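Local coordinates for DUF269-containing protein (Cyanothece sp. ATCC 51142, PDB 3NJ2) that is of unknown function but belongs to the DUF269 family and is associated with nitrogen fixation in this cyanobacterium, at residues Leu37-Arg45 / Thr57-Tyr65; Val124-Val132 / Leu164-Leu174. All blocks are in the same frame, centred on the assembly; numbering follows the deposited sequence.

Interaction 1: Leu37-Arg45 / Thr57-Tyr65; sequences LQSLVQQIR and TDELVIAPY
Arg45 NH2 meets Asp58 OD1 at 2.8 Å, a salt bridge that ties helix 37-45 to the first turn of helix 58-62. The bond lies close to the guanidinium plane and uses the anti lone pair of OD1, with guanidinium and carboxylate planes turned 52° apart. Arg45 NE adds a weak bond to the same oxygen. The other carboxylate oxygen, OD2, takes an almost straight bond from Gln38 NE2 (3.1 Å), which arrives from above the carboxylate plane. Asp58 CG stands anti to its carbonyl carbon (chi1 -63°), which brings the carboxylate across Val41, whose CG1 touches OD1.

Next to these polar groups the helices pack tightly. Val41 CG2 presses on Ile62 CG1 at 3.4 Å, and Ile44 CG2 on Val61 CG1 at 3.3 Å; Val61 CG2 also lies over one face of the guanidinium. Leu40 CD2 sits 4.0 Å from the centroid of the Tyr65 ring, a CH-pi contact over its face, while Ile44 CD1 approaches the ring edge.

Further out, Tyr65 OH bonds Arg88 O, Gln38 NE2 has its stronger partner in Val31 O, and the Arg45 guanidinium bonds Tyr53 O and Trp56 O, which probably steady these groups. An alanine in place of Asp58 is likely to leave the Arg45 guanidinium without this countercharge and Gln38 NE2 without this acceptor beside Val31 O. With Glu32 close to OD2, the Arg45 charge probably helps keep two neighbouring acids tolerable at the edge of an otherwise apolar helix crossing of 74°.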
loop_
_atom_site.group_PDB
_atom_site.type_symbol
_atom_site.label_atom_id
_atom_site.label_comp_id
_atom_site.label_asym_id
_atom_site.label_seq_id
_atom_site.Cartn_x
_atom_site.Cartn_y
_atom_site.Cartn_z
ATOM N N LEU B 37 18.255 15.241 0.225
ATOM C CA LEU B 37 19.062 14.404 1.090
ATOM C C LEU B 37 18.889 14.743 2.560
ATOM O O LEU B 37 18.974 13.861 3.407
ATOM C CB LEU B 37 20.543 14.441 0.624
ATOM C CG LEU B 37 20.852 13.965 -0.786
ATOM C CD1 LEU B 37 22.343 14.061 -1.220
ATOM C CD2 LEU B 37 20.314 12.539 -0.944
ATOM N N GLN B 38 18.713 16.039 2.861
ATOM C CA GLN B 38 18.423 16.411 4.183
ATOM C C GLN B 38 17.088 15.781 4.710
ATOM O O GLN B 38 16.998 15.310 5.843
ATOM C CB GLN B 38 18.548 17.910 4.364
ATOM C CG GLN B 38 20.019 18.374 4.463
ATOM C CD GLN B 38 20.687 17.799 5.706
ATOM O OE1 GLN B 38 20.207 18.038 6.838
ATOM N NE2 GLN B 38 21.761 17.026 5.505
ATOM N N SER B 39 16.065 15.774 3.884
ATOM C CA SER B 39 14.831 15.129 4.218
ATOM C C SER B 39 15.043 13.660 4.451
ATOM O O SER B 39 14.554 13.135 5.388
ATOM C CB SER B 39 13.823 15.282 3.079
ATOM O OG SER B 39 12.537 14.941 3.563
ATOM N N LEU B 40 15.844 13.035 3.587
ATOM C CA LEU B 40 16.065 11.596 3.743
ATOM C C LEU B 40 16.812 11.295 5.055
ATOM O O LEU B 40 16.445 10.365 5.815
ATOM C CB LEU B 40 16.853 11.071 2.548
ATOM C CG LEU B 40 17.184 9.604 2.505
ATOM C CD1 LEU B 40 15.884 8.727 2.651
ATOM C CD2 LEU B 40 18.010 9.233 1.288
ATOM N N VAL B 41 17.852 12.090 5.324
ATOM C CA VAL B 41 18.597 11.923 6.635
ATOM C C VAL B 41 17.651 12.075 7.837
ATOM O O VAL B 41 17.643 11.271 8.793
ATOM C CB VAL B 41 19.826 12.906 6.821
ATOM C CG1 VAL B 41 20.463 12.817 8.216
ATOM C CG2 VAL B 41 20.846 12.663 5.766
ATOM N N GLN B 42 16.822 13.086 7.780
ATOM C CA GLN B 42 15.799 13.291 8.853
ATOM C C GLN B 42 14.924 12.048 9.085
ATOM O O GLN B 42 14.674 11.600 10.214
ATOM C CB GLN B 42 14.959 14.492 8.558
ATOM C CG GLN B 42 13.867 14.774 9.596
ATOM C CD GLN B 42 12.912 15.905 9.136
ATOM O OE1 GLN B 42 12.918 16.335 7.950
ATOM N NE2 GLN B 42 12.056 16.353 10.054
ATOM N N GLN B 43 14.429 11.446 7.993
ATOM C CA GLN B 43 13.593 10.289 8.151
ATOM C C GLN B 43 14.365 9.099 8.715
ATOM O O GLN B 43 13.899 8.444 9.575
ATOM C CB GLN B 43 12.886 9.919 6.796
ATOM C CG GLN B 43 11.964 11.070 6.320
ATOM C CD GLN B 43 10.684 11.189 7.179
ATOM O OE1 GLN B 43 10.155 10.193 7.643
ATOM N NE2 GLN B 43 10.211 12.391 7.365
ATOM N N ILE B 44 15.563 8.854 8.228
ATOM C CA ILE B 44 16.384 7.698 8.676
ATOM C C ILE B 44 16.578 7.828 10.218
ATOM O O ILE B 44 16.442 6.846 10.975
ATOM C CB ILE B 44 17.766 7.558 7.930
ATOM C CG1 ILE B 44 17.578 7.164 6.454
ATOM C CG2 ILE B 44 18.576 6.453 8.612
ATOM C CD1 ILE B 44 17.039 5.698 6.277
ATOM N N ARG B 45 16.886 9.056 10.661
ATOM C CA ARG B 45 17.135 9.281 12.108
ATOM C C ARG B 45 15.902 9.153 12.948
ATOM O O ARG B 45 15.946 8.817 14.154
ATOM C CB ARG B 45 17.778 10.654 12.330
ATOM C CG ARG B 45 19.223 10.751 11.659
ATOM C CD ARG B 45 19.925 12.055 12.068
ATOM N NE ARG B 45 21.261 12.373 11.517
ATOM C CZ ARG B 45 22.398 11.786 11.903
ATOM N NH1 ARG B 45 22.362 10.914 12.901
ATOM N NH2 ARG B 45 23.495 12.082 11.262
ATOM N N THR B 57 27.834 10.959 11.288
ATOM C CA THR B 57 27.453 11.981 10.332
ATOM C C THR B 57 26.294 11.639 9.451
ATOM O O THR B 57 26.026 10.442 9.200
ATOM C CB THR B 57 28.598 12.418 9.430
ATOM O OG1 THR B 57 29.093 11.386 8.638
ATOM C CG2 THR B 57 29.776 12.849 10.269
ATOM N N ASP B 58 25.715 12.683 8.887
ATOM C CA ASP B 58 24.691 12.464 7.849
ATOM C C ASP B 58 25.181 11.586 6.723
ATOM O O ASP B 58 24.394 10.820 6.229
ATOM C CB ASP B 58 24.174 13.811 7.305
ATOM C CG ASP B 58 23.477 14.673 8.354
ATOM O OD1 ASP B 58 23.082 14.289 9.513
ATOM O OD2 ASP B 58 23.206 15.852 7.926
ATOM N N GLU B 59 26.414 11.751 6.285
ATOM C CA GLU B 59 26.949 11.035 5.128
ATOM C C GLU B 59 26.933 9.554 5.448
ATOM O O GLU B 59 26.602 8.670 4.593
ATOM C CB GLU B 59 28.410 11.527 4.905
ATOM C CG GLU B 59 28.404 12.929 4.313
ATOM C CD GLU B 59 28.160 14.128 5.298
ATOM O OE1 GLU B 59 28.300 14.034 6.527
ATOM O OE2 GLU B 59 27.850 15.245 4.807
ATOM N N LEU B 60 27.334 9.202 6.658
ATOM C CA LEU B 60 27.374 7.792 7.014
ATOM C C LEU B 60 25.970 7.191 7.082
ATOM O O LEU B 60 25.718 5.990 6.686
ATOM C CB LEU B 60 28.059 7.608 8.365
ATOM C CG LEU B 60 28.510 6.207 8.667
ATOM C CD1 LEU B 60 29.266 5.463 7.510
ATOM C CD2 LEU B 60 29.361 6.193 10.015
ATOM N N VAL B 61 25.036 7.975 7.585
ATOM C CA VAL B 61 23.654 7.560 7.750
ATOM C C VAL B 61 22.981 7.191 6.419
ATOM O O VAL B 61 22.255 6.142 6.380
ATOM C CB VAL B 61 22.874 8.569 8.643
ATOM C CG1 VAL B 61 21.356 8.292 8.569
ATOM C CG2 VAL B 61 23.410 8.453 10.099
ATOM N N ILE B 62 23.355 7.911 5.365
ATOM C CA ILE B 62 22.691 7.750 4.067
ATOM C C ILE B 62 23.528 6.765 3.202
ATOM O O ILE B 62 23.067 6.399 2.137
ATOM C CB ILE B 62 22.706 8.997 3.209
ATOM C CG1 ILE B 62 22.345 10.278 3.908
ATOM C CG2 ILE B 62 21.694 8.854 2.059
ATOM C CD1 ILE B 62 22.088 11.374 2.780
ATOM N N ALA B 63 24.787 6.459 3.570
ATOM C CA ALA B 63 25.639 5.662 2.678
ATOM C C ALA B 63 25.041 4.331 2.245
ATOM O O ALA B 63 25.340 3.944 1.118
ATOM C CB ALA B 63 27.055 5.337 3.371
ATOM N N PRO B 64 24.210 3.724 3.104
ATOM C CA PRO B 64 23.635 2.417 2.615
ATOM C C PRO B 64 22.715 2.512 1.402
ATOM O O PRO B 64 22.371 1.423 0.846
ATOM C CB PRO B 64 22.813 1.908 3.809
ATOM C CG PRO B 64 23.626 2.448 4.979
ATOM C CD PRO B 64 23.866 3.915 4.538
ATOM N N TYR B 65 22.293 3.702 1.047
ATOM C CA TYR B 65 21.493 3.923 -0.202
ATOM C C TYR B 65 22.336 3.871 -1.448
ATOM O O TYR B 65 21.777 3.870 -2.562
ATOM C CB TYR B 65 20.810 5.307 -0.120
ATOM C CG TYR B 65 19.619 5.333 0.802
ATOM C CD1 TYR B 65 19.767 5.584 2.180
ATOM C CD2 TYR B 65 18.336 5.060 0.324
ATOM C CE1 TYR B 65 18.668 5.598 3.027
ATOM C CE2 TYR B 65 17.265 5.046 1.130
ATOM C CZ TYR B 65 17.402 5.290 2.510
ATOM O OH TYR B 65 16.274 5.294 3.306
HETATM O O HOH W 1 21.521 15.609 10.950
#

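Interaction 2: Val124-Val132 / Leu164-Leu174; sequences VWGGKLMVV and LVNKFPEVARL
Leu129 reaches from its strand into the bend between the end of helix 147-167 and helix 169-172. Its CB rests against Val171 CG1 at 3.9 Å. CG is anti to the backbone N (chi1 -179°), carrying the two methyls on toward the joint between the helices. There they part: CD1 touches Phe168 CB at 3.9 Å, meeting the ring obliquely, and CD2 lies 3.8 Å from Val165 CA, with Leu164 O and the Ala172 methyl also near it. The one leucine thus touches the end of helix 147-167, the short helix 169-172 and Phe168, which joins them.

Beside it, Val131 CG1 packs on Val165 CG2 at 3.7 Å, and Leu164 CD1 lies against the carbonyl oxygens of Met130 and Val131. At the hairpin end the contact turns polar. Lys128 N donates to Val171 O (3.0 Å, 168° at the hydrogen); Leu174 N reaches that same oxygen from the opposite face of its carbonyl plane, so two N-H groups grip it. Gly127 CA makes CA-H...O contacts with Ala172 O and Leu174 O, both at 3.3 Å. A side chain on Gly127 would probably run into Ala172 O, and its positive phi also suits a residue without one. The Lys128 chain runs extended beyond CG and crosses Leu174 at about a right angle, CG 3.6 Å from Leu174 CB.

Trp125 stacks edge-to-face on Trp121 of the second subunit, to which Lys128 and Met130 also make backbone hydrogen bonds. The arrangement is a beta hairpin with a type II' turn from Gly126 to Leu129 and a classic bulge, Val131 and Val132 facing Val124, its tip held against the C-terminal helices at the dimer interface.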
loop_
_atom_site.group_PDB
_atom_site.type_symbol
_atom_site.label_atom_id
_atom_site.label_comp_id
_atom_site.label_asym_id
_atom_site.label_seq_id
_atom_site.Cartn_x
_atom_site.Cartn_y
_atom_site.Cartn_z
ATOM N N VAL B 124 2.238 7.258 -2.267
ATOM C CA VAL B 124 2.118 8.468 -1.391
ATOM C C VAL B 124 0.844 9.137 -1.772
ATOM O O VAL B 124 0.626 9.417 -2.954
ATOM C CB VAL B 124 3.297 9.334 -1.561
ATOM C CG1 VAL B 124 3.219 10.645 -0.605
ATOM C CG2 VAL B 124 4.681 8.550 -1.329
ATOM N N TRP B 125 -0.012 9.405 -0.797
ATOM C CA TRP B 125 -1.269 10.091 -1.121
ATOM C C TRP B 125 -1.592 11.151 -0.111
ATOM O O TRP B 125 -1.187 11.029 1.026
ATOM C CB TRP B 125 -2.467 9.178 -1.279
ATOM C CG TRP B 125 -3.007 8.576 -0.079
ATOM C CD1 TRP B 125 -4.185 8.920 0.581
ATOM C CD2 TRP B 125 -2.380 7.539 0.727
ATOM N NE1 TRP B 125 -4.324 8.148 1.732
ATOM C CE2 TRP B 125 -3.280 7.265 1.810
ATOM C CE3 TRP B 125 -1.217 6.741 0.601
ATOM C CZ2 TRP B 125 -3.020 6.277 2.783
ATOM C CZ3 TRP B 125 -0.947 5.783 1.611
ATOM C CH2 TRP B 125 -1.859 5.568 2.688
ATOM N N GLY B 126 -2.352 12.136 -0.600
ATOM C CA GLY B 126 -2.808 13.254 0.278
ATOM C C GLY B 126 -4.240 13.525 -0.161
ATOM O O GLY B 126 -4.486 13.580 -1.336
ATOM N N GLY B 127 -5.177 13.663 0.794
ATOM C CA GLY B 127 -6.602 13.785 0.378
ATOM C C GLY B 127 -6.926 12.494 -0.370
ATOM O O GLY B 127 -6.714 11.451 0.175
ATOM N N LYS B 128 -7.486 12.596 -1.577
ATOM C CA LYS B 128 -7.678 11.368 -2.386
ATOM C C LYS B 128 -6.847 11.467 -3.629
ATOM O O LYS B 128 -7.130 10.868 -4.657
ATOM C CB LYS B 128 -9.186 11.158 -2.697
ATOM C CG LYS B 128 -10.024 10.948 -1.423
ATOM C CD LYS B 128 -11.464 10.566 -1.649
ATOM C CE LYS B 128 -12.095 10.353 -0.288
ATOM N NZ LYS B 128 -13.526 10.000 -0.440
ATOM N N LEU B 129 -5.735 12.176 -3.559
ATOM C CA LEU B 129 -4.846 12.355 -4.696
ATOM C C LEU B 129 -3.611 11.450 -4.522
ATOM O O LEU B 129 -2.899 11.574 -3.485
ATOM C CB LEU B 129 -4.375 13.786 -4.744
ATOM C CG LEU B 129 -3.459 14.049 -5.931
ATOM C CD1 LEU B 129 -4.034 13.909 -7.435
ATOM C CD2 LEU B 129 -2.973 15.453 -5.608
ATOM N N MET B 130 -3.353 10.571 -5.491
ATOM C CA MET B 130 -2.077 9.844 -5.527
ATOM C C MET B 130 -0.948 10.676 -6.049
ATOM O O MET B 130 -0.832 10.967 -7.315
ATOM C CB MET B 130 -2.230 8.643 -6.458
ATOM C CG MET B 130 -3.333 7.779 -6.193
ATOM S SD MET B 130 -3.245 6.993 -4.607
ATOM C CE MET B 130 -1.310 6.570 -4.435
ATOM N N VAL B 131 -0.086 11.141 -5.134
ATOM C CA VAL B 131 1.062 11.976 -5.541
ATOM C C VAL B 131 2.323 11.198 -5.909
ATOM O O VAL B 131 3.168 11.777 -6.622
ATOM C CB VAL B 131 1.365 13.135 -4.500
ATOM C CG1 VAL B 131 0.191 14.140 -4.452
ATOM C CG2 VAL B 131 1.730 12.584 -3.062
ATOM N N VAL B 132 2.457 9.934 -5.437
ATOM C CA VAL B 132 3.526 9.034 -5.970
ATOM C C VAL B 132 2.817 7.726 -6.088
ATOM O O VAL B 132 2.111 7.331 -5.168
ATOM C CB VAL B 132 4.673 8.847 -4.997
ATOM C CG1 VAL B 132 5.644 7.737 -5.539
ATOM C CG2 VAL B 132 5.383 10.147 -4.804
ATOM N N LEU B 164 1.569 17.608 -9.174
ATOM C CA LEU B 164 0.238 17.016 -9.110
ATOM C C LEU B 164 -0.682 17.704 -8.141
ATOM O O LEU B 164 -1.814 17.959 -8.492
ATOM C CB LEU B 164 0.336 15.493 -8.793
ATOM C CG LEU B 164 0.787 14.603 -9.919
ATOM C CD1 LEU B 164 1.122 13.188 -9.363
ATOM C CD2 LEU B 164 -0.241 14.553 -10.996
ATOM N N VAL B 165 -0.201 18.026 -6.942
ATOM C CA VAL B 165 -1.026 18.745 -5.972
ATOM C C VAL B 165 -1.435 20.124 -6.573
ATOM O O VAL B 165 -2.608 20.508 -6.455
ATOM C CB VAL B 165 -0.280 19.030 -4.666
ATOM C CG1 VAL B 165 -1.185 19.786 -3.627
ATOM C CG2 VAL B 165 0.235 17.769 -4.056
ATOM N N ASN B 166 -0.502 20.799 -7.262
ATOM C CA ASN B 166 -0.803 22.120 -7.843
ATOM C C ASN B 166 -1.838 21.957 -8.941
ATOM O O ASN B 166 -2.663 22.846 -9.176
ATOM C CB ASN B 166 0.441 22.704 -8.438
ATOM C CG ASN B 166 1.355 23.250 -7.401
ATOM O OD1 ASN B 166 0.891 23.659 -6.334
ATOM N ND2 ASN B 166 2.634 23.374 -7.751
ATOM N N LYS B 167 -1.819 20.822 -9.625
ATOM C CA LYS B 167 -2.745 20.630 -10.764
ATOM C C LYS B 167 -4.150 20.200 -10.284
ATOM O O LYS B 167 -5.167 20.628 -10.946
ATOM C CB LYS B 167 -2.105 19.632 -11.729
ATOM C CG LYS B 167 -2.835 19.399 -13.004
ATOM C CD LYS B 167 -1.838 18.795 -13.970
ATOM C CE LYS B 167 -2.539 18.232 -15.192
ATOM N NZ LYS B 167 -1.561 17.739 -16.203
ATOM N N PHE B 168 -4.303 19.530 -9.123
ATOM C CA PHE B 168 -5.534 18.807 -8.700
ATOM C C PHE B 168 -5.923 19.158 -7.292
ATOM O O PHE B 168 -6.099 18.301 -6.436
ATOM C CB PHE B 168 -5.329 17.262 -8.906
ATOM C CG PHE B 168 -5.121 16.855 -10.311
ATOM C CD1 PHE B 168 -6.091 17.119 -11.292
ATOM C CD2 PHE B 168 -3.992 16.137 -10.682
ATOM C CE1 PHE B 168 -5.892 16.711 -12.637
ATOM C CE2 PHE B 168 -3.819 15.718 -12.006
ATOM C CZ PHE B 168 -4.787 16.020 -12.989
ATOM N N PRO B 169 -6.064 20.478 -6.962
ATOM C CA PRO B 169 -6.486 20.787 -5.590
ATOM C C PRO B 169 -7.833 20.238 -5.232
ATOM O O PRO B 169 -8.074 19.962 -4.038
ATOM C CB PRO B 169 -6.592 22.340 -5.582
ATOM C CG PRO B 169 -6.815 22.706 -7.020
ATOM C CD PRO B 169 -5.998 21.671 -7.817
ATOM N N GLU B 170 -8.704 19.998 -6.245
ATOM C CA GLU B 170 -10.020 19.517 -6.004
ATOM C C GLU B 170 -10.061 18.088 -5.459
ATOM O O GLU B 170 -11.000 17.685 -4.794
ATOM C CB GLU B 170 -10.928 19.651 -7.234
ATOM C CG GLU B 170 -10.632 18.610 -8.392
ATOM C CD GLU B 170 -9.470 18.995 -9.254
ATOM O OE1 GLU B 170 -8.751 20.005 -8.947
ATOM O OE2 GLU B 170 -9.260 18.330 -10.335
ATOM N N VAL B 171 -8.945 17.397 -5.728
ATOM C CA VAL B 171 -8.755 16.035 -5.280
ATOM C C VAL B 171 -7.926 15.999 -3.956
ATOM O O VAL B 171 -8.191 15.189 -3.017
ATOM C CB VAL B 171 -8.068 15.232 -6.377
ATOM C CG1 VAL B 171 -8.068 13.784 -6.014
ATOM C CG2 VAL B 171 -8.725 15.484 -7.818
ATOM N N ALA B 172 -6.944 16.893 -3.899
ATOM C CA ALA B 172 -6.089 17.019 -2.704
ATOM C C ALA B 172 -6.905 17.377 -1.457
ATOM O O ALA B 172 -6.552 16.980 -0.334
ATOM C CB ALA B 172 -5.064 18.114 -2.926
ATOM N N ARG B 173 -8.050 18.080 -1.630
ATOM C CA ARG B 173 -8.868 18.527 -0.477
ATOM C C ARG B 173 -9.896 17.513 0.025
ATOM O O ARG B 173 -10.611 17.779 1.012
ATOM C CB ARG B 173 -9.544 19.891 -0.784
ATOM C CG ARG B 173 -10.524 19.903 -1.917
ATOM C CD ARG B 173 -10.860 21.367 -2.278
ATOM N NE ARG B 173 -11.976 21.382 -3.208
ATOM C CZ ARG B 173 -12.013 21.958 -4.419
ATOM N NH1 ARG B 173 -10.948 22.659 -4.934
ATOM N NH2 ARG B 173 -13.159 21.819 -5.104
ATOM N N LEU B 174 -9.944 16.310 -0.571
ATOM C CA LEU B 174 -10.953 15.315 -0.244
ATOM C C LEU B 174 -10.597 14.489 1.016
ATOM O O LEU B 174 -9.508 14.552 1.645
ATOM C CB LEU B 174 -11.109 14.375 -1.440
ATOM C CG LEU B 174 -11.610 15.101 -2.686
ATOM C CD1 LEU B 174 -11.642 14.126 -3.818
ATOM C CD2 LEU B 174 -12.941 15.770 -2.377
ATOM O OXT LEU B 174 -11.443 13.714 1.451
#

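How the interactions relate
From the N terminus, interaction 1 comes first: helix 35-46 is met by 57-65 after an intervening stretch of 11 residues, closing a short, mostly non-helical loop. Only later does interaction 2 open, when the hairpin of 120-126 and 129-136 is rejoined by 164-174 after an excursion through the long helix 147-167. The two closures are in series, neither nested nor crossed, and lie on opposite sides of the chain's centre, with centres 27 Å apart and nearest atoms about 11 Å apart. Helices 83-104 and 147-167 span between them: both touch interaction 1, while helix 83-104 packs on interaction 2 and helix 147-167 ends within it.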